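Local coordinates for protein 2-C-methyl-D-erythritol 4-phosphate cytidylyltransferase (Anaerococcus prevotii, PDB 4KT7) that probably transfers the cytidylyl group of CTP to 2-C-methyl-D-erythritol 4-phosphate, a step of the DXP pathway to isoprenoids, at residues 39-53 with 111-125. Residues are numbered along the deposited sequence; the frame is centred on the assembly and turned at random.
Sequences VLEITLDTVSRVKEI and GVRPFASEELFLKTI
Thr43 and Pro114 have the closest CA atoms of the two segments, 4.2 Å apart, where helix 39-48 runs beside the loop 111-117. Beyond it the short axes of helices 39-48 and 118-125 approach to 10.0 Å at a crossing angle of -54°, and Thr46 faces the first turn of the second helix. Thr43 OG1 lies 2.8 Å from Gly111 O and also near Val39 O of its own helix. Val39 CG1 meets Pro114 CG and CD, and Ile42 CB packs on Pro114 CB, with Ile42 CG2 over the proline carbonyl O. A water accepts from Thr46 OG1 and donates to Pro114 O and Ala116 O, tying the helix to the type I turn 113-116. A chi1 of -64° sets Thr46 OG1 beside the backbone N, on that water, and leaves CG2 anti to that N, 3.9 Å from Phe121 CE2; Val47 CG2 meets the same ring at CZ. Arg49, bent at chi3, grips Glu118 side-on: NE and NH1 both reach OE1, each at 3.0 Å, with the guanidinium and carboxylate planes 51° apart. An alanine in place of Glu118 would probably leave the Arg49 guanidinium without its carboxylate mate and uncover Val50 CG2, which packs 3.6 Å from Glu118 CG. Val50 CG1 and Ile53 CG1 close the far end against Ile125 CD1. Both helices lie on the central sheet of this GT-A-type nucleotidyltransferase: Leu40, Leu44 and Val47 pack on strand 55-60, while Phe121 and Ile125 rest on Leu107 of strand 105-110.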
# COMPACT_ATOMS: atom_id res chain seq x y z
N VAL A 39 16.05 -11.42 -10.08
CA VAL A 39 15.33 -11.31 -8.81
C VAL A 39 15.20 -12.64 -8.07
O VAL A 39 15.35 -12.69 -6.84
CB VAL A 39 13.95 -10.65 -9.00
CG1 VAL A 39 13.11 -10.76 -7.75
CG2 VAL A 39 14.14 -9.18 -9.41
N LEU A 40 14.98 -13.71 -8.81
CA LEU A 40 14.78 -15.01 -8.18
C LEU A 40 16.07 -15.47 -7.51
O LEU A 40 16.02 -16.15 -6.49
CB LEU A 40 14.32 -16.05 -9.22
CG LEU A 40 14.06 -17.45 -8.66
CD1 LEU A 40 13.01 -17.40 -7.54
CD2 LEU A 40 13.61 -18.40 -9.76
N GLU A 41 17.21 -15.09 -8.08
CA GLU A 41 18.50 -15.48 -7.51
C GLU A 41 18.75 -14.82 -6.16
O GLU A 41 19.28 -15.45 -5.25
CB GLU A 41 19.65 -15.12 -8.46
CG GLU A 41 19.84 -16.07 -9.62
CD GLU A 41 21.09 -15.72 -10.42
OE1 GLU A 41 21.05 -14.75 -11.20
OE2 GLU A 41 22.12 -16.41 -10.23
N ILE A 42 18.36 -13.56 -6.03
CA ILE A 42 18.53 -12.85 -4.77
C ILE A 42 17.67 -13.52 -3.70
O ILE A 42 18.10 -13.72 -2.56
CB ILE A 42 18.13 -11.36 -4.91
CG1 ILE A 42 18.93 -10.70 -6.04
CG2 ILE A 42 18.31 -10.61 -3.60
CD1 ILE A 42 18.32 -9.42 -6.55
N THR A 43 16.46 -13.89 -4.09
CA THR A 43 15.53 -14.55 -3.19
C THR A 43 16.06 -15.90 -2.75
O THR A 43 16.11 -16.22 -1.55
CB THR A 43 14.18 -14.79 -3.88
OG1 THR A 43 13.69 -13.55 -4.40
CG2 THR A 43 13.16 -15.38 -2.90
N LEU A 44 16.46 -16.70 -3.73
CA LEU A 44 16.95 -18.05 -3.48
C LEU A 44 18.23 -18.03 -2.65
O LEU A 44 18.44 -18.89 -1.79
CB LEU A 44 17.16 -18.76 -4.82
CG LEU A 44 17.17 -20.27 -4.82
CD1 LEU A 44 15.99 -20.80 -4.01
CD2 LEU A 44 17.10 -20.78 -6.25
N ASP A 45 19.06 -17.02 -2.88
CA ASP A 45 20.24 -16.80 -2.06
C ASP A 45 19.84 -16.69 -0.60
O ASP A 45 20.43 -17.36 0.26
CB ASP A 45 20.97 -15.52 -2.46
CG ASP A 45 22.01 -15.75 -3.54
OD1 ASP A 45 22.23 -16.92 -3.92
OD2 ASP A 45 22.62 -14.76 -3.99
N THR A 46 18.86 -15.85 -0.30
CA THR A 46 18.42 -15.69 1.08
C THR A 46 17.83 -16.97 1.67
O THR A 46 18.21 -17.37 2.77
CB THR A 46 17.44 -14.51 1.26
OG1 THR A 46 18.11 -13.27 0.94
CG2 THR A 46 16.95 -14.45 2.71
N VAL A 47 16.90 -17.61 0.95
CA VAL A 47 16.23 -18.80 1.49
C VAL A 47 17.20 -19.96 1.71
O VAL A 47 17.08 -20.70 2.68
CB VAL A 47 15.08 -19.28 0.59
CG1 VAL A 47 14.42 -20.50 1.20
CG2 VAL A 47 14.05 -18.20 0.41
N SER A 48 18.18 -20.11 0.83
CA SER A 48 19.10 -21.24 0.97
C SER A 48 20.04 -21.07 2.17
O SER A 48 20.67 -22.04 2.60
CB SER A 48 19.88 -21.48 -0.33
OG SER A 48 20.75 -20.40 -0.59
N ARG A 49 20.12 -19.85 2.71
CA ARG A 49 20.89 -19.59 3.94
C ARG A 49 20.14 -19.96 5.22
O ARG A 49 20.73 -19.95 6.30
CB ARG A 49 21.33 -18.11 4.03
CG ARG A 49 22.29 -17.63 2.93
CD ARG A 49 23.05 -16.37 3.36
NE ARG A 49 22.20 -15.45 4.13
CZ ARG A 49 21.56 -14.41 3.62
NH1 ARG A 49 20.81 -13.64 4.40
NH2 ARG A 49 21.67 -14.12 2.32
N VAL A 50 18.85 -20.26 5.11
CA VAL A 50 18.05 -20.65 6.28
C VAL A 50 18.10 -22.16 6.51
O VAL A 50 17.39 -22.93 5.86
CB VAL A 50 16.58 -20.21 6.14
CG1 VAL A 50 15.78 -20.63 7.37
CG2 VAL A 50 16.52 -18.70 5.97
N LYS A 51 18.95 -22.58 7.45
CA LYS A 51 19.25 -23.99 7.66
C LYS A 51 18.12 -24.73 8.36
O LYS A 51 18.08 -25.96 8.34
CB LYS A 51 20.55 -24.14 8.46
CG LYS A 51 21.74 -23.37 7.88
CD LYS A 51 22.32 -24.03 6.64
CE LYS A 51 21.86 -23.33 5.37
NZ LYS A 51 22.63 -23.79 4.18
N GLU A 52 17.19 -23.99 8.96
CA GLU A 52 15.99 -24.59 9.55
C GLU A 52 15.10 -25.21 8.47
O GLU A 52 14.37 -26.17 8.72
CB GLU A 52 15.21 -23.54 10.35
CG GLU A 52 15.81 -23.20 11.73
CD GLU A 52 17.07 -22.34 11.65
OE1 GLU A 52 17.34 -21.72 10.59
OE2 GLU A 52 17.80 -22.27 12.66
N ILE A 53 15.17 -24.66 7.26
CA ILE A 53 14.39 -25.19 6.16
C ILE A 53 15.10 -26.44 5.62
O ILE A 53 16.29 -26.37 5.29
CB ILE A 53 14.24 -24.14 5.05
CG1 ILE A 53 13.35 -22.98 5.56
CG2 ILE A 53 13.68 -24.75 3.78
CD1 ILE A 53 13.39 -21.73 4.67
N GLY A 111 8.72 -15.82 -5.26
CA GLY A 111 10.02 -15.66 -5.88
C GLY A 111 10.37 -14.21 -6.21
O GLY A 111 11.55 -13.85 -6.22
N VAL A 112 9.36 -13.37 -6.47
CA VAL A 112 9.64 -11.97 -6.79
C VAL A 112 9.62 -11.01 -5.60
O VAL A 112 9.41 -9.81 -5.78
CB VAL A 112 8.72 -11.43 -7.92
CG1 VAL A 112 8.96 -12.18 -9.23
CG2 VAL A 112 7.25 -11.53 -7.51
N ARG A 113 9.82 -11.54 -4.39
CA ARG A 113 10.03 -10.71 -3.20
C ARG A 113 11.45 -10.96 -2.69
O ARG A 113 11.66 -11.70 -1.73
CB ARG A 113 9.00 -11.01 -2.09
CG ARG A 113 7.56 -10.58 -2.41
CD ARG A 113 6.63 -10.77 -1.22
NE ARG A 113 5.23 -10.43 -1.52
CZ ARG A 113 4.68 -9.24 -1.28
NH1 ARG A 113 5.40 -8.27 -0.73
NH2 ARG A 113 3.40 -9.02 -1.59
N PRO A 114 12.44 -10.35 -3.35
CA PRO A 114 13.85 -10.67 -3.12
C PRO A 114 14.43 -10.11 -1.83
O PRO A 114 15.52 -10.51 -1.42
CB PRO A 114 14.55 -10.00 -4.32
CG PRO A 114 13.66 -8.82 -4.62
CD PRO A 114 12.26 -9.33 -4.41
N PHE A 115 13.72 -9.18 -1.19
CA PHE A 115 14.32 -8.44 -0.09
C PHE A 115 13.93 -8.91 1.32
O PHE A 115 14.44 -8.38 2.31
CB PHE A 115 14.07 -6.93 -0.24
CG PHE A 115 14.55 -6.37 -1.56
CD1 PHE A 115 15.80 -6.70 -2.06
CD2 PHE A 115 13.74 -5.53 -2.30
CE1 PHE A 115 16.24 -6.18 -3.28
CE2 PHE A 115 14.17 -5.01 -3.52
CZ PHE A 115 15.42 -5.34 -4.00
N ALA A 116 13.05 -9.90 1.42
CA ALA A 116 12.72 -10.47 2.74
C ALA A 116 14.01 -10.94 3.41
O ALA A 116 14.79 -11.67 2.82
CB ALA A 116 11.70 -11.63 2.62
N SER A 117 14.27 -10.47 4.63
CA SER A 117 15.52 -10.79 5.29
C SER A 117 15.44 -12.22 5.78
O SER A 117 14.35 -12.78 5.90
CB SER A 117 15.75 -9.88 6.50
OG SER A 117 14.73 -10.12 7.47
N GLU A 118 16.59 -12.80 6.07
CA GLU A 118 16.65 -14.12 6.68
C GLU A 118 15.91 -14.14 8.03
O GLU A 118 15.23 -15.12 8.36
CB GLU A 118 18.12 -14.50 6.86
CG GLU A 118 18.38 -15.90 7.34
CD GLU A 118 19.87 -16.14 7.53
OE1 GLU A 118 20.66 -15.63 6.70
OE2 GLU A 118 20.24 -16.83 8.51
N GLU A 119 16.02 -13.06 8.79
CA GLU A 119 15.33 -12.94 10.07
C GLU A 119 13.81 -13.03 9.94
O GLU A 119 13.13 -13.56 10.83
CB GLU A 119 15.70 -11.62 10.75
CG GLU A 119 15.22 -11.50 12.17
CD GLU A 119 15.06 -10.05 12.61
OE1 GLU A 119 14.70 -9.19 11.76
OE2 GLU A 119 15.27 -9.77 13.81
N LEU A 120 13.26 -12.53 8.84
CA LEU A 120 11.82 -12.60 8.64
C LEU A 120 11.38 -14.04 8.43
O LEU A 120 10.31 -14.45 8.91
CB LEU A 120 11.41 -11.74 7.45
CG LEU A 120 9.92 -11.66 7.16
CD1 LEU A 120 9.20 -11.09 8.37
CD2 LEU A 120 9.64 -10.82 5.90
N PHE A 121 12.18 -14.80 7.69
CA PHE A 121 11.88 -16.23 7.52
C PHE A 121 11.96 -17.00 8.83
O PHE A 121 11.12 -17.85 9.10
CB PHE A 121 12.83 -16.86 6.49
CG PHE A 121 12.57 -16.40 5.08
CD1 PHE A 121 11.56 -16.99 4.33
CD2 PHE A 121 13.33 -15.40 4.50
CE1 PHE A 121 11.32 -16.58 3.01
CE2 PHE A 121 13.10 -14.98 3.20
CZ PHE A 121 12.08 -15.57 2.46
N LEU A 122 12.99 -16.70 9.63
CA LEU A 122 13.13 -17.34 10.94
C LEU A 122 11.97 -16.98 11.86
O LEU A 122 11.45 -17.84 12.58
CB LEU A 122 14.45 -16.92 11.59
CG LEU A 122 15.73 -17.42 10.90
CD1 LEU A 122 16.99 -16.91 11.60
CD2 LEU A 122 15.73 -18.95 10.86
N LYS A 123 11.54 -15.72 11.84
CA LYS A 123 10.42 -15.29 12.67
C LYS A 123 9.14 -15.99 12.27
O LYS A 123 8.31 -16.35 13.12
CB LYS A 123 10.22 -13.78 12.58
CG LYS A 123 11.25 -12.98 13.38
CD LYS A 123 11.39 -11.56 12.82
CE LYS A 123 10.07 -10.80 12.88
NZ LYS A 123 10.09 -9.48 12.15
N THR A 124 8.96 -16.17 10.96
CA THR A 124 7.78 -16.86 10.46
C THR A 124 7.82 -18.33 10.89
O THR A 124 6.82 -18.87 11.35
CB THR A 124 7.72 -16.77 8.93
OG1 THR A 124 7.79 -15.39 8.55
CG2 THR A 124 6.42 -17.35 8.39
N ILE A 125 8.98 -18.96 10.76
CA ILE A 125 9.13 -20.35 11.21
C ILE A 125 8.89 -20.51 12.73
O ILE A 125 8.15 -21.40 13.17
CB ILE A 125 10.52 -20.91 10.79
CG1 ILE A 125 10.57 -21.11 9.28
CG2 ILE A 125 10.86 -22.23 11.50
CD1 ILE A 125 11.94 -21.55 8.79
O HOH W 1 16.34 -11.35 0.85
O HOH W 2 18.86 -11.09 5.04